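Local coordinates for glycosyl hydrolases family 2, sugar binding domain protein (Bacteroides uniformis str. 3978 T3 ii, PDB 6D1P), which is a beta-glucuronidase of a human gut bacterium, a glycoside hydrolase family 2 enzyme that probably cleaves terminal glucuronic acid from its glycosidic substrates, at residues I166-S171 / G188-Y193; R492-M497 / L561-T566; F754-S759 / V793-S798. All blocks are in the same frame, centred on the assembly; numbering follows the deposited sequence.

Contact 1 of 3, residues I166-S171 / G188-Y193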
# COMPACT_ATOMS: atom_id res chain seq x y z
N ILE A 166 -2.37 18.78 5.13
CA ILE A 166 -1.05 18.46 5.66
C ILE A 166 -0.57 17.19 4.99
O ILE A 166 -1.25 16.16 5.05
CB ILE A 166 -1.07 18.28 7.18
CG1 ILE A 166 -1.64 19.54 7.82
CG2 ILE A 166 0.34 18.02 7.67
CD1 ILE A 166 -1.97 19.37 9.26
N ARG A 167 0.61 17.25 4.38
CA ARG A 167 1.24 16.10 3.75
C ARG A 167 2.31 15.57 4.70
O ARG A 167 3.21 16.32 5.10
CB ARG A 167 1.86 16.50 2.40
CG ARG A 167 2.52 15.37 1.61
CD ARG A 167 3.22 15.92 0.35
NE ARG A 167 3.73 14.90 -0.57
CZ ARG A 167 4.92 14.30 -0.43
NH1 ARG A 167 5.71 14.60 0.59
NH2 ARG A 167 5.31 13.40 -1.32
N CYS A 168 2.20 14.30 5.08
CA CYS A 168 3.22 13.62 5.87
C CYS A 168 3.86 12.52 5.05
O CYS A 168 3.21 11.88 4.23
CB CYS A 168 2.64 13.00 7.15
SG CYS A 168 2.20 14.21 8.38
N ASP A 169 5.16 12.32 5.26
CA ASP A 169 5.88 11.32 4.49
C ASP A 169 6.88 10.61 5.40
O ASP A 169 7.63 11.26 6.14
CB ASP A 169 6.59 11.97 3.30
CG ASP A 169 7.48 11.00 2.56
OD1 ASP A 169 7.02 10.40 1.58
OD2 ASP A 169 8.65 10.81 2.99
N ASN A 170 6.86 9.27 5.35
CA ASN A 170 7.87 8.44 6.00
C ASN A 170 8.51 7.50 4.99
O ASN A 170 8.75 6.32 5.26
CB ASN A 170 7.27 7.67 7.20
CG ASN A 170 6.33 6.53 6.76
OD1 ASN A 170 5.75 6.56 5.65
ND2 ASN A 170 6.19 5.52 7.61
N SER A 171 8.80 8.02 3.79
CA SER A 171 9.63 7.28 2.85
C SER A 171 11.01 7.03 3.44
O SER A 171 11.52 7.81 4.25
CB SER A 171 9.77 8.04 1.52
OG SER A 171 8.50 8.30 0.95
N GLY A 188 4.80 6.94 10.33
CA GLY A 188 4.31 8.05 9.53
C GLY A 188 2.99 8.59 10.06
O GLY A 188 2.19 7.86 10.65
N GLY A 189 2.77 9.89 9.85
CA GLY A 189 1.48 10.53 10.06
C GLY A 189 1.49 11.50 11.23
O GLY A 189 2.52 11.78 11.84
N LEU A 190 0.30 12.02 11.53
CA LEU A 190 0.09 12.99 12.61
C LEU A 190 -0.24 12.23 13.89
O LEU A 190 -1.35 12.24 14.42
CB LEU A 190 -1.01 13.98 12.22
CG LEU A 190 -0.70 14.78 10.94
CD1 LEU A 190 -1.94 15.44 10.38
CD2 LEU A 190 0.41 15.83 11.19
N TYR A 191 0.78 11.54 14.37
CA TYR A 191 0.58 10.61 15.47
C TYR A 191 0.71 11.29 16.82
O TYR A 191 0.52 10.62 17.84
CB TYR A 191 1.55 9.44 15.35
CG TYR A 191 2.99 9.78 14.98
CD1 TYR A 191 3.82 10.49 15.85
CD2 TYR A 191 3.55 9.34 13.77
CE1 TYR A 191 5.14 10.77 15.53
CE2 TYR A 191 4.85 9.60 13.44
CZ TYR A 191 5.66 10.33 14.32
OH TYR A 191 6.97 10.60 14.00
N ARG A 192 1.01 12.58 16.86
CA ARG A 192 0.88 13.36 18.07
C ARG A 192 -0.04 14.53 17.78
O ARG A 192 -0.21 14.93 16.63
CB ARG A 192 2.22 13.89 18.61
CG ARG A 192 3.15 12.83 19.05
CD ARG A 192 4.37 13.47 19.69
NE ARG A 192 5.44 12.50 19.81
CZ ARG A 192 6.72 12.82 19.84
NH1 ARG A 192 7.08 14.09 19.76
NH2 ARG A 192 7.65 11.87 19.95
N TYR A 193 -0.61 15.07 18.86
CA TYR A 193 -1.64 16.09 18.76
C TYR A 193 -1.20 17.27 17.91
O TYR A 193 -0.04 17.72 17.97
CB TYR A 193 -2.03 16.57 20.15
CG TYR A 193 -2.74 15.51 20.96
CD1 TYR A 193 -3.94 14.96 20.51
CD2 TYR A 193 -2.21 15.05 22.17
CE1 TYR A 193 -4.59 13.99 21.23
CE2 TYR A 193 -2.86 14.09 22.90
CZ TYR A 193 -4.05 13.55 22.43
OH TYR A 193 -4.70 12.57 23.15
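Ile166 starts the contact near the end of strand 162-169. Its CG1 is anti to the carbonyl carbon (chi1 -56°), and both ends of the side chain meet Leu190 obliquely: CD1 lies 4.1 Å from Leu190 CD1, and CG2 rests against CD2 of the same leucine. Arg167 turns to the other side of the strand and pairs with Asp41. Cys168 again faces the loop 188-193. Its SG packs 3.7 Å from Leu190 CD2, while its CB lies over the backbone, 4.0 Å from Gly189 CA. Asp169 points away and folds the strand end into an Asx turn: its OD2 takes the N-H of Ser171 at 2.9 Å from above the carboxylate plane, and its OD1 uses the syn lone pair for Ser171 OG at 2.6 Å.

Asn170 returns to the loop with chi1 at 72°, which brings CB, CG and ND2 against Gly188 N and CA. There ND2 and Gly188 N, 3.4 Å apart, are two donors and merely touch. The amide is satisfied by other backbone groups, OD1 by Gly88 N and ND2 by the carbonyls of Leu186 and Tyr86. A side chain on Gly188 would collide with Asn170 CG, and the backbone angles of Gly189 (phi 112°), which would press a CB on Gly188 O, call for glycine too. Leu190, centre of an inverse gamma turn, reaches Phe111 of strand 106-111 as well, so it fills the space between two antiparallel sheets. This is interior packing of a beta-sandwich, in keeping with the sugar-binding domain of family 2 glycoside hydrolases.

Contact 2 of 3, residues R492-M497 / L561-T566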
# COMPACT_ATOMS: atom_id res chain seq x y z
N ARG A 492 24.38 -15.52 34.77
CA ARG A 492 25.21 -15.58 35.97
C ARG A 492 26.54 -14.84 35.79
O ARG A 492 27.20 -14.52 36.79
CB ARG A 492 25.44 -17.04 36.36
CG ARG A 492 24.22 -17.65 37.05
CD ARG A 492 24.31 -19.16 37.15
NE ARG A 492 23.23 -19.73 37.96
CZ ARG A 492 22.09 -20.22 37.46
NH1 ARG A 492 21.86 -20.20 36.15
NH2 ARG A 492 21.17 -20.72 38.26
N ASN A 493 26.94 -14.52 34.56
CA ASN A 493 28.14 -13.73 34.32
C ASN A 493 27.92 -12.23 34.45
O ASN A 493 28.83 -11.46 34.11
CB ASN A 493 28.71 -14.06 32.94
CG ASN A 493 29.09 -15.51 32.81
OD1 ASN A 493 28.79 -16.17 31.82
ND2 ASN A 493 29.78 -16.03 33.84
N TYR A 494 26.75 -11.80 34.93
CA TYR A 494 26.36 -10.39 34.87
C TYR A 494 27.32 -9.51 35.67
O TYR A 494 27.84 -8.51 35.16
CB TYR A 494 24.92 -10.21 35.37
CG TYR A 494 24.57 -8.76 35.70
CD1 TYR A 494 24.80 -7.74 34.78
CD2 TYR A 494 24.02 -8.41 36.93
CE1 TYR A 494 24.49 -6.43 35.08
CE2 TYR A 494 23.71 -7.09 37.24
CZ TYR A 494 23.95 -6.11 36.31
OH TYR A 494 23.65 -4.79 36.61
N ARG A 495 27.52 -9.82 36.95
CA ARG A 495 28.35 -8.96 37.77
C ARG A 495 29.75 -8.79 37.17
O ARG A 495 30.27 -7.67 37.12
CB ARG A 495 28.45 -9.51 39.20
CG ARG A 495 29.28 -8.63 40.13
CD ARG A 495 29.76 -9.40 41.37
NE ARG A 495 28.71 -9.63 42.36
CZ ARG A 495 28.63 -10.73 43.11
NH1 ARG A 495 29.53 -11.70 42.96
NH2 ARG A 495 27.65 -10.86 44.01
N GLU A 496 30.35 -9.88 36.70
CA GLU A 496 31.69 -9.80 36.12
C GLU A 496 31.70 -8.83 34.93
O GLU A 496 32.52 -7.90 34.89
CB GLU A 496 32.16 -11.20 35.72
CG GLU A 496 33.53 -11.25 35.00
CD GLU A 496 33.89 -12.64 34.44
OE1 GLU A 496 33.36 -13.67 34.94
OE2 GLU A 496 34.69 -12.70 33.48
N MET A 497 30.76 -8.99 33.99
CA MET A 497 30.67 -8.09 32.84
C MET A 497 30.34 -6.66 33.27
O MET A 497 30.84 -5.69 32.69
CB MET A 497 29.62 -8.60 31.85
CG MET A 497 29.88 -10.01 31.38
SD MET A 497 28.39 -10.84 30.77
CE MET A 497 28.23 -10.21 29.09
N LEU A 561 18.61 -8.55 39.16
CA LEU A 561 18.10 -7.68 40.22
C LEU A 561 18.74 -8.00 41.57
O LEU A 561 19.03 -7.09 42.36
CB LEU A 561 16.58 -7.79 40.30
CG LEU A 561 15.82 -7.16 39.13
CD1 LEU A 561 14.34 -7.50 39.19
CD2 LEU A 561 16.01 -5.65 39.13
N LYS A 562 18.96 -9.28 41.86
CA LYS A 562 19.57 -9.58 43.14
C LYS A 562 21.05 -9.25 43.13
O LYS A 562 21.60 -8.90 44.18
CB LYS A 562 19.31 -11.04 43.54
CG LYS A 562 20.00 -12.09 42.73
CD LYS A 562 21.22 -12.66 43.44
CE LYS A 562 21.72 -13.90 42.71
NZ LYS A 562 22.96 -14.46 43.32
N GLU A 563 21.70 -9.27 41.96
CA GLU A 563 23.09 -8.84 41.89
C GLU A 563 23.22 -7.34 42.14
O GLU A 563 24.16 -6.90 42.81
CB GLU A 563 23.71 -9.22 40.55
CG GLU A 563 23.79 -10.73 40.34
CD GLU A 563 24.68 -11.44 41.36
OE1 GLU A 563 25.79 -11.86 40.98
OE2 GLU A 563 24.26 -11.57 42.53
N GLN A 564 22.26 -6.56 41.65
CA GLN A 564 22.39 -5.11 41.80
C GLN A 564 22.41 -4.67 43.26
O GLN A 564 22.88 -3.56 43.54
CB GLN A 564 21.29 -4.40 41.02
CG GLN A 564 21.45 -4.68 39.53
CD GLN A 564 20.58 -3.82 38.62
OE1 GLN A 564 19.83 -2.96 39.07
NE2 GLN A 564 20.70 -4.07 37.33
N GLU A 565 21.90 -5.49 44.18
CA GLU A 565 21.91 -5.12 45.59
C GLU A 565 23.31 -5.17 46.19
O GLU A 565 23.52 -4.61 47.26
CB GLU A 565 20.97 -6.03 46.37
CG GLU A 565 19.50 -5.86 46.06
CD GLU A 565 18.62 -6.79 46.88
OE1 GLU A 565 19.12 -7.44 47.84
OE2 GLU A 565 17.41 -6.87 46.57
N THR A 566 24.25 -5.85 45.53
CA THR A 566 25.61 -6.03 46.01
C THR A 566 26.62 -5.26 45.17
O THR A 566 27.79 -5.64 45.11
CB THR A 566 25.97 -7.51 46.05
OG1 THR A 566 26.50 -7.94 44.78
CG2 THR A 566 24.74 -8.34 46.36
O HOH W 1 26.40 -12.23 38.14
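Two flat groups of helix 494-503, the ring of Tyr494 and the guanidinium of Arg495, carry this contact. The ring offers an edge to Glu563, whose CB sits near its plane, 3.7 Å from Tyr494 CD2; the ring of His560 also meets it, the two planes about 35° apart. Over one face of the guanidinium hangs Glu563 OE1, 3.7 Å from Arg495 NH2. That long salt bridge works by charge alone, because no N-H points at the oxygen. At the guanidinium edge Thr566 OG1 receives a proper bond from Arg495 NH2, 3.2 Å long and tilted 20° from the plane.

Thr566 OG1 passes its own hydrogen back to Glu563 O at 3.2 Å, on an in-plane lone pair. The same carbonyl accepts Thr566 N, so two bonds grip this oxygen. The Glu563 side chain bends at chi2 (-63°), and its carboxylate has further partners: Lys562 NZ binds OE2 weakly, and a water donates to OE1 at 2.9 Å. This water also donates to Arg492 O and accepts from Arg495 N, tying the carboxylate to the 3-10 turn and the start of helix 494-503. Flanking positive groups would probably keep Glu563 ionised.

At the ring tip Gln564 NE2 gives Tyr494 OH a weak bond of 3.1 Å; Glu498 and Ser573 are the stronger partners of the hydroxyl and the amide. The start of one helix thus packs on the last turns of another, a join between the outer helices of the TIM barrel, which here lead into the neighbouring parallel strands 510-511 and 572-574.

Contact 3 of 3, residues F754-S759 / V793-S798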
# COMPACT_ATOMS: atom_id res chain seq x y z
N PHE A 754 -4.46 -18.22 11.61
CA PHE A 754 -5.90 -18.20 11.70
C PHE A 754 -6.52 -17.58 10.45
O PHE A 754 -5.95 -16.68 9.82
CB PHE A 754 -6.36 -17.44 12.93
CG PHE A 754 -5.95 -18.08 14.22
CD1 PHE A 754 -4.91 -17.54 14.97
CD2 PHE A 754 -6.60 -19.22 14.68
CE1 PHE A 754 -4.53 -18.11 16.19
CE2 PHE A 754 -6.23 -19.81 15.90
CZ PHE A 754 -5.19 -19.25 16.65
N GLY A 755 -7.69 -18.08 10.08
CA GLY A 755 -8.47 -17.51 9.00
C GLY A 755 -9.93 -17.47 9.41
O GLY A 755 -10.32 -18.02 10.44
N CYS A 756 -10.74 -16.82 8.58
CA CYS A 756 -12.14 -16.65 8.95
C CYS A 756 -12.98 -16.34 7.72
O CYS A 756 -12.56 -15.57 6.85
CB CYS A 756 -12.27 -15.54 10.00
SG CYS A 756 -13.91 -15.31 10.60
N THR A 757 -14.18 -16.94 7.66
CA THR A 757 -15.12 -16.63 6.59
C THR A 757 -15.48 -15.15 6.56
O THR A 757 -15.94 -14.66 5.53
CB THR A 757 -16.41 -17.45 6.73
OG1 THR A 757 -16.93 -17.35 8.07
CG2 THR A 757 -16.17 -18.91 6.36
N ASP A 758 -15.29 -14.44 7.66
CA ASP A 758 -15.48 -13.00 7.70
C ASP A 758 -14.13 -12.37 7.98
O ASP A 758 -13.59 -12.49 9.09
CB ASP A 758 -16.52 -12.63 8.75
CG ASP A 758 -16.75 -11.14 8.83
OD1 ASP A 758 -15.93 -10.34 8.34
OD2 ASP A 758 -17.77 -10.74 9.42
N SER A 759 -13.60 -11.67 6.98
CA SER A 759 -12.23 -11.16 7.01
C SER A 759 -12.03 -10.04 8.01
O SER A 759 -10.91 -9.53 8.11
CB SER A 759 -11.82 -10.69 5.61
OG SER A 759 -12.44 -9.46 5.28
N VAL A 793 -19.55 -17.03 12.38
CA VAL A 793 -18.52 -17.20 11.36
C VAL A 793 -17.90 -18.58 11.53
O VAL A 793 -18.24 -19.33 12.45
CB VAL A 793 -17.42 -16.11 11.44
CG1 VAL A 793 -17.99 -14.73 11.21
CG2 VAL A 793 -16.73 -16.18 12.81
N VAL A 794 -16.97 -18.91 10.66
CA VAL A 794 -16.15 -20.11 10.82
C VAL A 794 -14.70 -19.67 10.84
O VAL A 794 -14.23 -19.00 9.91
CB VAL A 794 -16.39 -21.13 9.70
CG1 VAL A 794 -15.42 -22.28 9.86
CG2 VAL A 794 -17.83 -21.64 9.75
N VAL A 795 -13.98 -20.04 11.92
CA VAL A 795 -12.55 -19.78 12.08
C VAL A 795 -11.74 -21.01 11.68
O VAL A 795 -12.11 -22.15 12.01
CB VAL A 795 -12.23 -19.37 13.53
CG1 VAL A 795 -10.71 -19.26 13.75
CG2 VAL A 795 -12.93 -18.05 13.87
N SER A 796 -10.64 -20.79 10.97
CA SER A 796 -9.72 -21.86 10.60
C SER A 796 -8.37 -21.68 11.30
O SER A 796 -7.92 -20.55 11.53
CB SER A 796 -9.51 -21.89 9.08
OG SER A 796 -8.85 -20.72 8.63
N ALA A 797 -7.71 -22.79 11.59
CA ALA A 797 -6.35 -22.76 12.13
C ALA A 797 -5.49 -23.77 11.39
O ALA A 797 -5.90 -24.92 11.20
CB ALA A 797 -6.31 -23.05 13.64
N SER A 798 -4.30 -23.33 10.98
CA SER A 798 -3.33 -24.17 10.28
C SER A 798 -1.94 -23.94 10.85
O SER A 798 -1.63 -22.87 11.39
CB SER A 798 -3.32 -23.86 8.78
OG SER A 798 -4.63 -23.57 8.34
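The tight part of this contact is the backbone ladder between strands 751-756 and 793-799, antiparallel, with 156° between the segments 754-756 and 793-798. Gly755 and Ser796 form its hydrogen-bonded pair: Gly755 N reaches Ser796 O at 2.9 Å, and Ser796 N reaches Gly755 O at 2.8 Å, each donor above the carbonyl plane. A CB on Gly755 would collide with Ser796 OG, so glycine lets the serine lie over the strand. Beyond Cys756 the chain turns, and Thr757 keeps the ladder going. Its N gives a bond of 3.1 Å to Val794 O, and its OG1, set between backbone N and carbonyl carbon (chi1 50°), stands in for a carbonyl by accepting Val794 N at 3.0 Å, nearly straight (166°). An alanine at Thr757 would lack OG1 and CG2, and would probably leave Val794 N without this acceptor and loosen the packing on the Val794 side chain.

On the face of Phe754, Cys756, Val795 and Ala797 the packing is uneven. Cys756 SG fits closely against Val793 CG2 at 3.7 Å, whereas Phe754 CD2 stays 4.2 Å from Val795 CG1; Leu762 covers this side. The loose end is the turn at Asp758, partly exposed, which leans only its CB on Val793 CG1, 3.6 Å away, and gives its OD2 to His790 ND1 and its OD1 to Glu760 N. On the opposite face Ser796 OG bonds Thr757 O of the second subunit, and reciprocally, so the middle strand pair of a four-stranded antiparallel sheet in the C-terminal beta domain also forms part of the dimer interface.

In the fold
From the N terminus, contact 1 comes first: it closes a short loop of 16 residues that leaves one sheet of the sugar-binding domain and leads to strand 194-199 of the other. The chain then runs through a second beta domain before entering the TIM barrel domain, where contact 2 closes a 63-residue excursion and joins two helices, on the opposite side of the chain's centre from contact 1. Contact 3 follows near the C terminus, closing a 33-residue connection by pairing two neighbouring strands of one antiparallel sheet beside the second subunit. The three lie in series, none nested in or crossing another. No two touch; contacts 1 and 3 have the nearest centres, about 34 Å apart.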